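Luciferase-like enzymeAMP-CoA-ligase (Zophobas atratus, PDB 4W8O) probably activates carboxylic acids with ATP to acyl-adenylates for transfer to coenzyme A, as relatives in the luciferase-related AMP-binding superfamily do. Local coordinates at residues 23-28 and 168-173; 49-54 and 83-88; 73-78 and 88-93. All coordinates share one frame; numbering follows the deposited sequence.

Contact 1: residues 23-28 and 168-173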
ATOM      1  N   PHE A  23     -15.207   2.109  -6.283  1.00 31.09           N
ATOM      2  CA  PHE A  23     -14.918   1.131  -5.241  1.00 30.96           C
ATOM      3  C   PHE A  23     -15.030   1.758  -3.853  1.00 30.49           C
ATOM      4  O   PHE A  23     -15.825   1.322  -3.033  1.00 31.20           O
ATOM      5  CB  PHE A  23     -13.522   0.542  -5.442  1.00 30.15           C
ATOM      6  CG  PHE A  23     -13.053  -0.308  -4.297  1.00 30.41           C
ATOM      7  CD1 PHE A  23     -13.522  -1.608  -4.141  1.00 30.61           C
ATOM      8  CD2 PHE A  23     -12.120   0.181  -3.387  1.00 29.67           C
ATOM      9  CE1 PHE A  23     -13.090  -2.395  -3.091  1.00 30.80           C
ATOM     10  CE2 PHE A  23     -11.678  -0.609  -2.339  1.00 29.70           C
ATOM     11  CZ  PHE A  23     -12.171  -1.895  -2.189  1.00 30.63           C
ATOM     12  N   LEU A  24     -14.244   2.798  -3.607  1.00 29.48           N
ATOM     13  CA  LEU A  24     -14.202   3.420  -2.287  1.00 29.47           C
ATOM     14  C   LEU A  24     -15.580   3.934  -1.857  1.00 30.41           C
ATOM     15  O   LEU A  24     -15.977   3.781  -0.700  1.00 30.39           O
ATOM     16  CB  LEU A  24     -13.191   4.565  -2.273  1.00 28.59           C
ATOM     17  CG  LEU A  24     -11.722   4.185  -2.476  1.00 28.45           C
ATOM     18  CD1 LEU A  24     -10.895   5.422  -2.768  1.00 28.25           C
ATOM     19  CD2 LEU A  24     -11.162   3.447  -1.269  1.00 28.80           C
ATOM     20  N   PHE A  25     -16.290   4.544  -2.806  1.00 31.13           N
ATOM     21  CA  PHE A  25     -17.641   5.088  -2.595  1.00 32.28           C
ATOM     22  C   PHE A  25     -18.618   3.985  -2.186  1.00 34.10           C
ATOM     23  O   PHE A  25     -19.316   4.099  -1.173  1.00 34.27           O
ATOM     24  CB  PHE A  25     -18.121   5.764  -3.887  1.00 32.11           C
ATOM     25  CG  PHE A  25     -19.309   6.672  -3.710  1.00 33.10           C
ATOM     26  CD1 PHE A  25     -19.133   8.018  -3.411  1.00 32.94           C
ATOM     27  CD2 PHE A  25     -20.599   6.194  -3.888  1.00 34.46           C
ATOM     28  CE1 PHE A  25     -20.225   8.863  -3.258  1.00 34.25           C
ATOM     29  CE2 PHE A  25     -21.691   7.034  -3.752  1.00 35.78           C
ATOM     30  CZ  PHE A  25     -21.507   8.371  -3.437  1.00 35.17           C
ATOM     31  N   GLU A  26     -18.642   2.910  -2.975  1.00 35.14           N
ATOM     32  CA  GLU A  26     -19.497   1.750  -2.695  1.00 37.24           C
ATOM     33  C   GLU A  26     -19.192   1.137  -1.327  1.00 36.05           C
ATOM     34  O   GLU A  26     -20.113   0.781  -0.588  1.00 35.41           O
ATOM     35  CB  GLU A  26     -19.325   0.694  -3.790  1.00 39.73           C
ATOM     36  CG  GLU A  26     -20.091  -0.603  -3.558  1.00 44.08           C
ATOM     37  CD  GLU A  26     -19.676  -1.722  -4.509  1.00 47.18           C
ATOM     38  OE1 GLU A  26     -19.060  -1.438  -5.563  1.00 48.50           O
ATOM     39  OE2 GLU A  26     -19.972  -2.897  -4.196  1.00 50.54           O
ATOM     40  N   CYS A  27     -17.902   1.016  -0.995  1.00 34.40           N
ATOM     41  CA  CYS A  27     -17.498   0.490   0.305  1.00 34.12           C
ATOM     42  C   CYS A  27     -18.045   1.360   1.434  1.00 34.68           C
ATOM     43  O   CYS A  27     -18.572   0.845   2.412  1.00 34.94           O
ATOM     44  CB  CYS A  27     -15.974   0.380   0.404  1.00 33.53           C
ATOM     45  SG  CYS A  27     -15.281  -0.969  -0.574  1.00 33.34           S
ATOM     46  N   CYS A  28     -17.941   2.680   1.283  1.00 34.89           N
ATOM     47  CA  CYS A  28     -18.498   3.610   2.267  1.00 36.36           C
ATOM     48  C   CYS A  28     -20.000   3.390   2.498  1.00 38.47           C
ATOM     49  O   CYS A  28     -20.440   3.356   3.644  1.00 39.83           O
ATOM     50  CB  CYS A  28     -18.232   5.069   1.870  1.00 35.84           C
ATOM     51  SG  CYS A  28     -16.539   5.650   2.184  1.00 34.86           S
ATOM     52  N   ALA A 168     -26.849  14.032  -4.646  1.00 46.38           N
ATOM     53  CA  ALA A 168     -26.839  13.496  -6.003  1.00 45.43           C
ATOM     54  C   ALA A 168     -25.453  13.072  -6.478  1.00 42.93           C
ATOM     55  O   ALA A 168     -25.341  12.333  -7.457  1.00 42.62           O
ATOM     56  CB  ALA A 168     -27.427  14.514  -6.968  1.00 46.30           C
ATOM     57  N   PHE A 169     -24.397  13.535  -5.814  1.00 41.15           N
ATOM     58  CA  PHE A 169     -23.046  13.266  -6.303  1.00 38.74           C
ATOM     59  C   PHE A 169     -22.784  11.776  -6.452  1.00 38.53           C
ATOM     60  O   PHE A 169     -23.107  10.978  -5.569  1.00 38.63           O
ATOM     61  CB  PHE A 169     -21.982  13.879  -5.403  1.00 37.55           C
ATOM     62  CG  PHE A 169     -20.578  13.554  -5.832  1.00 35.56           C
ATOM     63  CD1 PHE A 169     -19.973  14.260  -6.863  1.00 34.85           C
ATOM     64  CD2 PHE A 169     -19.867  12.529  -5.219  1.00 34.73           C
ATOM     65  CE1 PHE A 169     -18.690  13.959  -7.268  1.00 33.56           C
ATOM     66  CE2 PHE A 169     -18.576  12.224  -5.620  1.00 33.12           C
ATOM     67  CZ  PHE A 169     -17.989  12.937  -6.644  1.00 32.63           C
ATOM     68  N   LYS A 170     -22.212  11.416  -7.595  1.00 38.19           N
ATOM     69  CA  LYS A 170     -21.723  10.070  -7.832  1.00 38.26           C
ATOM     70  C   LYS A 170     -20.315  10.176  -8.420  1.00 36.47           C
ATOM     71  O   LYS A 170     -20.010  11.129  -9.146  1.00 35.57           O
ATOM     72  CB  LYS A 170     -22.640   9.315  -8.802  1.00 40.03           C
ATOM     73  CG  LYS A 170     -24.037   9.002  -8.262  1.00 42.86           C
ATOM     74  CD  LYS A 170     -23.992   8.009  -7.104  1.00 43.65           C
ATOM     75  CE  LYS A 170     -25.371   7.473  -6.738  1.00 46.51           C
ATOM     76  NZ  LYS A 170     -25.268   6.476  -5.630  1.00 47.25           N
ATOM     77  N   PRO A 171     -19.443   9.210  -8.096  1.00 35.49           N
ATOM     78  CA  PRO A 171     -18.127   9.206  -8.739  1.00 34.46           C
ATOM     79  C   PRO A 171     -18.237   9.221 -10.263  1.00 34.92           C
ATOM     80  O   PRO A 171     -19.147   8.613 -10.825  1.00 35.57           O
ATOM     81  CB  PRO A 171     -17.502   7.898  -8.257  1.00 33.92           C
ATOM     82  CG  PRO A 171     -18.176   7.613  -6.962  1.00 34.70           C
ATOM     83  CD  PRO A 171     -19.576   8.136  -7.097  1.00 35.71           C
ATOM     84  N   SER A 172     -17.313   9.916 -10.915  1.00 34.82           N
ATOM     85  CA  SER A 172     -17.309  10.033 -12.367  1.00 35.72           C
ATOM     86  C   SER A 172     -17.094   8.683 -13.023  1.00 36.64           C
ATOM     87  O   SER A 172     -16.303   7.874 -12.546  1.00 34.79           O
ATOM     88  CB  SER A 172     -16.192  10.973 -12.816  1.00 35.05           C
ATOM     89  OG  SER A 172     -16.301  12.231 -12.180  1.00 35.05           O
ATOM     90  N   LYS A 173     -17.809   8.442 -14.114  1.00 38.97           N
ATOM     91  CA  LYS A 173     -17.519   7.304 -14.970  1.00 40.67           C
ATOM     92  C   LYS A 173     -16.184   7.578 -15.640  1.00 39.82           C
ATOM     93  O   LYS A 173     -15.907   8.714 -16.018  1.00 40.04           O
ATOM     94  CB  LYS A 173     -18.627   7.120 -16.011  1.00 43.57           C
ATOM     95  CG  LYS A 173     -19.942   6.648 -15.404  1.00 46.00           C
ATOM     96  CD  LYS A 173     -19.782   5.244 -14.845  1.00 47.41           C
ATOM     97  CE  LYS A 173     -21.050   4.727 -14.204  1.00 50.76           C
ATOM     98  NZ  LYS A 173     -20.764   3.395 -13.596  1.00 52.60           N
TER

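Contact 2: residues 49-54 and 83-88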
ATOM      1  N   SER A  49     -19.450   6.381   7.073  1.00 36.95           N
ATOM      2  CA  SER A  49     -20.454   7.391   6.775  1.00 38.20           C
ATOM      3  C   SER A  49     -19.861   8.800   6.769  1.00 37.30           C
ATOM      4  O   SER A  49     -20.070   9.570   5.835  1.00 36.34           O
ATOM      5  CB  SER A  49     -21.576   7.334   7.809  1.00 39.83           C
ATOM      6  OG  SER A  49     -22.452   8.417   7.609  1.00 42.03           O
ATOM      7  N   SER A  50     -19.142   9.130   7.835  1.00 37.23           N
ATOM      8  CA  SER A  50     -18.522  10.438   7.971  1.00 36.96           C
ATOM      9  C   SER A  50     -17.455  10.660   6.906  1.00 35.60           C
ATOM     10  O   SER A  50     -17.342  11.755   6.358  1.00 35.84           O
ATOM     11  CB  SER A  50     -17.908  10.594   9.364  1.00 37.32           C
ATOM     12  OG  SER A  50     -17.264  11.844   9.500  1.00 36.46           O
ATOM     13  N   VAL A  51     -16.672   9.628   6.616  1.00 35.24           N
ATOM     14  CA  VAL A  51     -15.665   9.715   5.565  1.00 34.36           C
ATOM     15  C   VAL A  51     -16.298   9.978   4.199  1.00 34.64           C
ATOM     16  O   VAL A  51     -15.765  10.771   3.403  1.00 33.76           O
ATOM     17  CB  VAL A  51     -14.799   8.448   5.516  1.00 33.86           C
ATOM     18  CG1 VAL A  51     -14.013   8.360   4.210  1.00 33.05           C
ATOM     19  CG2 VAL A  51     -13.853   8.427   6.707  1.00 33.88           C
ATOM     20  N   LYS A  52     -17.430   9.327   3.936  1.00 35.06           N
ATOM     21  CA  LYS A  52     -18.167   9.541   2.688  1.00 36.16           C
ATOM     22  C   LYS A  52     -18.628  10.990   2.550  1.00 36.50           C
ATOM     23  O   LYS A  52     -18.528  11.579   1.470  1.00 36.22           O
ATOM     24  CB  LYS A  52     -19.377   8.609   2.598  1.00 37.35           C
ATOM     25  CG  LYS A  52     -20.058   8.597   1.235  1.00 37.73           C
ATOM     26  CD  LYS A  52     -21.071   7.465   1.142  1.00 39.27           C
ATOM     27  CE  LYS A  52     -21.998   7.651  -0.045  1.00 40.64           C
ATOM     28  NZ  LYS A  52     -22.965   8.767   0.140  1.00 41.82           N
ATOM     29  N   THR A  53     -19.123  11.555   3.649  1.00 36.99           N
ATOM     30  CA  THR A  53     -19.629  12.925   3.649  1.00 37.61           C
ATOM     31  C   THR A  53     -18.513  13.930   3.363  1.00 35.95           C
ATOM     32  O   THR A  53     -18.667  14.811   2.511  1.00 35.96           O
ATOM     33  CB  THR A  53     -20.304  13.261   4.992  1.00 38.78           C
ATOM     34  OG1 THR A  53     -21.405  12.374   5.192  1.00 39.92           O
ATOM     35  CG2 THR A  53     -20.811  14.697   5.024  1.00 39.44           C
ATOM     36  N   ARG A  54     -17.394  13.794   4.065  1.00 34.62           N
ATOM     37  CA  ARG A  54     -16.307  14.757   3.932  1.00 34.01           C
ATOM     38  C   ARG A  54     -15.630  14.642   2.566  1.00 33.25           C
ATOM     39  O   ARG A  54     -15.362  15.656   1.929  1.00 32.99           O
ATOM     40  CB  ARG A  54     -15.296  14.606   5.066  1.00 33.73           C
ATOM     41  CG  ARG A  54     -15.886  14.891   6.446  1.00 35.08           C
ATOM     42  CD  ARG A  54     -14.818  15.335   7.440  1.00 34.89           C
ATOM     43  NE  ARG A  54     -13.815  14.294   7.679  1.00 34.32           N
ATOM     44  CZ  ARG A  54     -12.521  14.507   7.936  1.00 33.63           C
ATOM     45  NH1 ARG A  54     -12.016  15.736   7.973  1.00 33.91           N
ATOM     46  NH2 ARG A  54     -11.710  13.472   8.141  1.00 33.03           N
ATOM     47  N   ASN A  83      -5.614  12.965   5.997  1.00 30.99           N
ATOM     48  CA  ASN A  83      -4.707  12.860   4.855  1.00 30.22           C
ATOM     49  C   ASN A  83      -5.252  12.036   3.684  1.00 29.21           C
ATOM     50  O   ASN A  83      -4.934  12.329   2.532  1.00 28.41           O
ATOM     51  CB  ASN A  83      -3.313  12.366   5.266  1.00 30.31           C
ATOM     52  CG  ASN A  83      -3.264  10.880   5.508  1.00 30.33           C
ATOM     53  OD1 ASN A  83      -3.937  10.369   6.393  1.00 30.95           O
ATOM     54  ND2 ASN A  83      -2.438  10.177   4.740  1.00 30.83           N
ATOM     55  N   SER A  84      -6.076  11.032   3.970  1.00 28.78           N
ATOM     56  CA  SER A  84      -6.674  10.226   2.904  1.00 29.35           C
ATOM     57  C   SER A  84      -7.979  10.816   2.321  1.00 29.65           C
ATOM     58  O   SER A  84      -8.428  10.389   1.257  1.00 29.95           O
ATOM     59  CB  SER A  84      -6.895   8.778   3.374  1.00 29.40           C
ATOM     60  OG  SER A  84      -7.927   8.703   4.336  1.00 30.50           O
ATOM     61  N   ILE A  85      -8.581  11.797   2.991  1.00 30.20           N
ATOM     62  CA  ILE A  85      -9.891  12.323   2.547  1.00 30.04           C
ATOM     63  C   ILE A  85      -9.846  12.923   1.135  1.00 29.12           C
ATOM     64  O   ILE A  85     -10.684  12.581   0.298  1.00 28.65           O
ATOM     65  CB  ILE A  85     -10.478  13.358   3.545  1.00 30.72           C
ATOM     66  CG1 ILE A  85     -10.656  12.740   4.939  1.00 31.54           C
ATOM     67  CG2 ILE A  85     -11.804  13.911   3.041  1.00 30.94           C
ATOM     68  CD1 ILE A  85     -11.463  11.455   4.973  1.00 31.91           C
ATOM     69  N   PRO A  86      -8.869  13.816   0.864  1.00 29.02           N
ATOM     70  CA  PRO A  86      -8.777  14.384  -0.481  1.00 28.12           C
ATOM     71  C   PRO A  86      -8.246  13.409  -1.546  1.00 27.46           C
ATOM     72  O   PRO A  86      -8.464  13.626  -2.741  1.00 26.28           O
ATOM     73  CB  PRO A  86      -7.844  15.592  -0.302  1.00 28.81           C
ATOM     74  CG  PRO A  86      -7.088  15.341   0.954  1.00 29.59           C
ATOM     75  CD  PRO A  86      -7.863  14.373   1.789  1.00 29.14           C
ATOM     76  N   LEU A  87      -7.557  12.356  -1.116  1.00 27.14           N
ATOM     77  CA  LEU A  87      -7.160  11.271  -2.010  1.00 26.89           C
ATOM     78  C   LEU A  87      -8.389  10.496  -2.489  1.00 26.73           C
ATOM     79  O   LEU A  87      -8.556  10.245  -3.694  1.00 26.68           O
ATOM     80  CB  LEU A  87      -6.170  10.340  -1.299  1.00 27.00           C
ATOM     81  CG  LEU A  87      -5.578   9.224  -2.160  1.00 27.30           C
ATOM     82  CD1 LEU A  87      -4.115   8.995  -1.806  1.00 27.68           C
ATOM     83  CD2 LEU A  87      -6.353   7.925  -2.032  1.00 27.81           C
ATOM     84  N   ILE A  88      -9.243  10.128  -1.534  1.00 27.20           N
ATOM     85  CA  ILE A  88     -10.515   9.453  -1.815  1.00 27.54           C
ATOM     86  C   ILE A  88     -11.372  10.325  -2.719  1.00 27.51           C
ATOM     87  O   ILE A  88     -11.947   9.845  -3.695  1.00 26.84           O
ATOM     88  CB  ILE A  88     -11.285   9.163  -0.501  1.00 28.33           C
ATOM     89  CG1 ILE A  88     -10.570   8.078   0.313  1.00 28.15           C
ATOM     90  CG2 ILE A  88     -12.721   8.742  -0.778  1.00 28.74           C
ATOM     91  CD1 ILE A  88     -10.892   8.115   1.792  1.00 28.98           C
TER

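Contact 3: residues 73-78 and 88-93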
ATOM      1  N   VAL A  73      -3.234  14.472  -8.721  1.00 25.72           N
ATOM      2  CA  VAL A  73      -3.320  15.141  -7.436  1.00 25.81           C
ATOM      3  C   VAL A  73      -2.318  14.466  -6.506  1.00 26.52           C
ATOM      4  O   VAL A  73      -2.313  13.243  -6.351  1.00 25.52           O
ATOM      5  CB  VAL A  73      -4.728  15.080  -6.821  1.00 25.61           C
ATOM      6  CG1 VAL A  73      -4.762  15.844  -5.504  1.00 26.16           C
ATOM      7  CG2 VAL A  73      -5.755  15.648  -7.787  1.00 25.44           C
ATOM      8  N   CYS A  74      -1.474  15.285  -5.899  1.00 27.08           N
ATOM      9  CA  CYS A  74      -0.374  14.807  -5.096  1.00 28.20           C
ATOM     10  C   CYS A  74      -0.591  15.072  -3.607  1.00 27.94           C
ATOM     11  O   CYS A  74      -1.307  16.000  -3.236  1.00 29.19           O
ATOM     12  CB  CYS A  74       0.882  15.506  -5.580  1.00 30.41           C
ATOM     13  SG  CYS A  74       2.389  14.771  -4.970  1.00 33.38           S
ATOM     14  N   PHE A  75       0.015  14.246  -2.763  1.00 27.62           N
ATOM     15  CA  PHE A  75      -0.135  14.339  -1.311  1.00 28.30           C
ATOM     16  C   PHE A  75       1.223  14.221  -0.630  1.00 29.13           C
ATOM     17  O   PHE A  75       2.011  13.332  -0.956  1.00 29.90           O
ATOM     18  CB  PHE A  75      -1.090  13.247  -0.810  1.00 28.29           C
ATOM     19  CG  PHE A  75      -2.411  13.288  -1.495  1.00 27.80           C
ATOM     20  CD1 PHE A  75      -2.586  12.656  -2.709  1.00 27.15           C
ATOM     21  CD2 PHE A  75      -3.450  14.045  -0.973  1.00 27.74           C
ATOM     22  CE1 PHE A  75      -3.791  12.744  -3.382  1.00 27.30           C
ATOM     23  CE2 PHE A  75      -4.652  14.136  -1.638  1.00 27.31           C
ATOM     24  CZ  PHE A  75      -4.825  13.494  -2.840  1.00 27.15           C
ATOM     25  N   CYS A  76       1.507  15.140   0.289  1.00 29.26           N
ATOM     26  CA  CYS A  76       2.698  15.042   1.139  1.00 29.33           C
ATOM     27  C   CYS A  76       2.331  15.225   2.611  1.00 29.88           C
ATOM     28  O   CYS A  76       2.288  16.349   3.128  1.00 29.81           O
ATOM     29  CB  CYS A  76       3.750  16.062   0.726  1.00 29.96           C
ATOM     30  SG  CYS A  76       5.338  15.750   1.527  1.00 30.59           S
ATOM     31  N   SER A  77       2.068  14.110   3.286  1.00 29.22           N
ATOM     32  CA  SER A  77       1.620  14.153   4.665  1.00 30.28           C
ATOM     33  C   SER A  77       1.849  12.820   5.363  1.00 31.23           C
ATOM     34  O   SER A  77       1.761  11.761   4.739  1.00 32.03           O
ATOM     35  CB  SER A  77       0.131  14.511   4.717  1.00 30.12           C
ATOM     36  OG  SER A  77      -0.387  14.451   6.036  1.00 30.79           O
ATOM     37  N   THR A  78       2.161  12.886   6.656  1.00 31.63           N
ATOM     38  CA  THR A  78       2.073  11.733   7.527  1.00 31.87           C
ATOM     39  C   THR A  78       0.602  11.333   7.667  1.00 30.89           C
ATOM     40  O   THR A  78      -0.299  12.025   7.178  1.00 30.40           O
ATOM     41  CB  THR A  78       2.661  12.032   8.921  1.00 33.48           C
ATOM     42  OG1 THR A  78       2.136  13.268   9.413  1.00 34.30           O
ATOM     43  CG2 THR A  78       4.174  12.121   8.867  1.00 34.94           C
ATOM     44  N   ILE A  88      -9.243  10.128  -1.534  1.00 27.20           N
ATOM     45  CA  ILE A  88     -10.515   9.453  -1.815  1.00 27.54           C
ATOM     46  C   ILE A  88     -11.372  10.325  -2.719  1.00 27.51           C
ATOM     47  O   ILE A  88     -11.947   9.845  -3.695  1.00 26.84           O
ATOM     48  CB  ILE A  88     -11.285   9.163  -0.501  1.00 28.33           C
ATOM     49  CG1 ILE A  88     -10.570   8.078   0.313  1.00 28.15           C
ATOM     50  CG2 ILE A  88     -12.721   8.742  -0.778  1.00 28.74           C
ATOM     51  CD1 ILE A  88     -10.892   8.115   1.792  1.00 28.98           C
ATOM     52  N   ALA A  89     -11.451  11.613  -2.373  1.00 27.84           N
ATOM     53  CA  ALA A  89     -12.217  12.594  -3.136  1.00 27.91           C
ATOM     54  C   ALA A  89     -11.721  12.690  -4.581  1.00 27.63           C
ATOM     55  O   ALA A  89     -12.516  12.656  -5.533  1.00 27.92           O
ATOM     56  CB  ALA A  89     -12.131  13.955  -2.450  1.00 28.59           C
ATOM     57  N   SER A  90     -10.404  12.798  -4.738  1.00 26.83           N
ATOM     58  CA  SER A  90      -9.780  12.864  -6.059  1.00 26.50           C
ATOM     59  C   SER A  90     -10.068  11.603  -6.873  1.00 26.83           C
ATOM     60  O   SER A  90     -10.332  11.672  -8.079  1.00 27.33           O
ATOM     61  CB  SER A  90      -8.269  13.063  -5.917  1.00 25.89           C
ATOM     62  OG  SER A  90      -7.974  14.337  -5.379  1.00 26.24           O
ATOM     63  N   SER A  91     -10.022  10.451  -6.205  1.00 26.63           N
ATOM     64  CA  SER A  91     -10.364   9.184  -6.838  1.00 27.07           C
ATOM     65  C   SER A  91     -11.816   9.129  -7.312  1.00 27.08           C
ATOM     66  O   SER A  91     -12.091   8.518  -8.334  1.00 27.34           O
ATOM     67  CB  SER A  91     -10.063   8.017  -5.900  1.00 27.40           C
ATOM     68  OG  SER A  91      -8.665   7.910  -5.700  1.00 28.64           O
ATOM     69  N   TYR A  92     -12.737   9.766  -6.586  1.00 27.77           N
ATOM     70  CA  TYR A  92     -14.143   9.856  -7.032  1.00 28.44           C
ATOM     71  C   TYR A  92     -14.245  10.508  -8.408  1.00 28.29           C
ATOM     72  O   TYR A  92     -15.115  10.158  -9.204  1.00 28.69           O
ATOM     73  CB  TYR A  92     -15.019  10.673  -6.070  1.00 29.09           C
ATOM     74  CG  TYR A  92     -15.260  10.101  -4.686  1.00 30.07           C
ATOM     75  CD1 TYR A  92     -15.095   8.742  -4.412  1.00 30.49           C
ATOM     76  CD2 TYR A  92     -15.721  10.925  -3.656  1.00 30.84           C
ATOM     77  CE1 TYR A  92     -15.342   8.233  -3.146  1.00 31.30           C
ATOM     78  CE2 TYR A  92     -15.973  10.426  -2.387  1.00 31.55           C
ATOM     79  CZ  TYR A  92     -15.778   9.081  -2.132  1.00 31.77           C
ATOM     80  OH  TYR A  92     -16.023   8.572  -0.878  1.00 31.92           O
ATOM     81  N   LEU A  93     -13.358  11.459  -8.676  1.00 27.52           N
ATOM     82  CA  LEU A  93     -13.338  12.169  -9.956  1.00 27.57           C
ATOM     83  C   LEU A  93     -12.506  11.466 -11.023  1.00 27.52           C
ATOM     84  O   LEU A  93     -12.397  11.956 -12.150  1.00 28.55           O
ATOM     85  CB  LEU A  93     -12.818  13.589  -9.749  1.00 27.70           C
ATOM     86  CG  LEU A  93     -13.593  14.399  -8.713  1.00 28.18           C
ATOM     87  CD1 LEU A  93     -12.988  15.784  -8.584  1.00 28.44           C
ATOM     88  CD2 LEU A  93     -15.073  14.490  -9.080  1.00 29.46           C
TER

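Contact 1: residues 23-28 and 168-173
A backbone hydrogen bond from S172 N to Y92 O fixes the loop one residue beyond P171, whose ring presses on F25 of helix 20-30. Each residue of F169-K170-P171 approaches the F25 side chain differently. P171 lies over one face: its CD is 3.7 Å from the ring centroid and 11° off the normal, a CH-pi contact, while its CG reaches F25 CG at 3.6 Å. The F25 ring leaves the helix with CG anti to the backbone N (chi1 -164°), and this extends it out to the loop. At its far end F25 CZ approaches the carbonyl O of F169 at 3.7 Å, obliquely. The F169 side chain crosses that of F25 at a slant, F25 CE1 lying at the edge of the F169 ring, 4.2 Å from F169 CD2. K170 bends at chi2 and runs across F25, bringing K170 NZ within 4.1 Å of F25 CE2; NZ has a long, weak ion pair with E29. K52 and the edge-to-face ring of Y92 add to the packing around F25. This is a proline-on-aromatic CH-pi contact, which here ties the loop before strand 179-184 to helix 20-30 in the large domain of the ANL adenylate-forming fold.

Contact 2: residues 49-54 and 83-88
V51 sets CG1 against the CD1 methyls of two isoleucines of the second helix: with CG1 anti to the backbone N (chi1 165°), it lies 4.1 Å from I85 CD1 and 4.0 Å from I88 CD1. One turn of helix 48-64 is reinforced next, where T53 OG1 bonds back to S49 O at 3.2 Å; T53 N bonds to the same oxygen from the opposite face of its carbonyl plane. R54 completes the contact. Its CB approaches I85 CG2 at 4.1 Å, and its chain, bent at chi3, lays the guanidinium across I85, whose CG1 sits over one face, 3.4 Å from R54 NH2. Its nitrogens form salt bridges, NH1 with D82 and NH2 with E46, which should help hold the flat group on the hydrocarbon. With an alanine in place of I85, a gap would probably open beneath the guanidinium, and V51 CG1 would keep I88 as its one partner on that helix. Around this interface, F156 of helix 156-159 packs on R54, I85 and P86, L24 of helix 20-30 and F238 of helix 228-239 meet I88, and the backbone of L87 lies against the F75 ring of strand 72-76.

Contact 3: residues 73-78 and 88-93
Helix-on-strand packing joins residues 88-93, in helix 85-92, to residues 73-78, in the central strand 72-76 that precedes it, and on the helix side it rests almost entirely on one small residue, S90. S90 OG rests against the branched end of V73, 3.5 Å from V73 CG2 and 3.6 Å from V73 CG1, touching both methyls at once. Behind it, S90 CB stands 4.1 Å from V73 CG2. OG lies beside the backbone N (chi1 -67°), facing the preceding turn, and there it bonds to P86 O; the buried hydroxyl thus has its polar need met within its own helix and can lie against apolar neighbours. F75, two residues along and on the same side of the strand as V73, brings its ring rim to the same atom: S90 OG sits at the edge of the F75 ring, near its plane, 4.1 Å from F75 CZ. These elements belong to a beta-alpha-beta crossover: helix 85-92 leads on to strand 96-99, parallel to 72-76 and next to it, and V73 and F75 both bond through their backbones to V98. On the other flank C74 bonds to I120 and F122 of strand 120-124, and the F122 ring meets that of F75 with planes about 15° apart. At the far end of the helix, I88 O accepts Y92 N at 3.0 Å and lies over one face of the Y92 ring, toward its rim; the Y92 hydroxyl bonds to S55 OG of helix 48-64, whose L62 also touches S90 and L93.

Overall arrangement
From the N terminus, helix 20-30 comes first, and contact 1 closes the longest loop by bringing residues 168-173 back to it across some 140 residues. Contacts 2 and 3 both fall within that span. Contact 2 joins helix 48-64 to the start of helix 85-92, contact 3 joins strand 72-76 to the rest of that helix, and the two cross along the chain, sharing I88. Helix 85-92 is thus held between its sheet and helix 48-64. Contact 1 meets contact 2 where K52 packs on F25 and C28, and meets contact 3 through Y92, so the returning loop and the first helix are joined to the mixed sheet, parallel around strand 72-76.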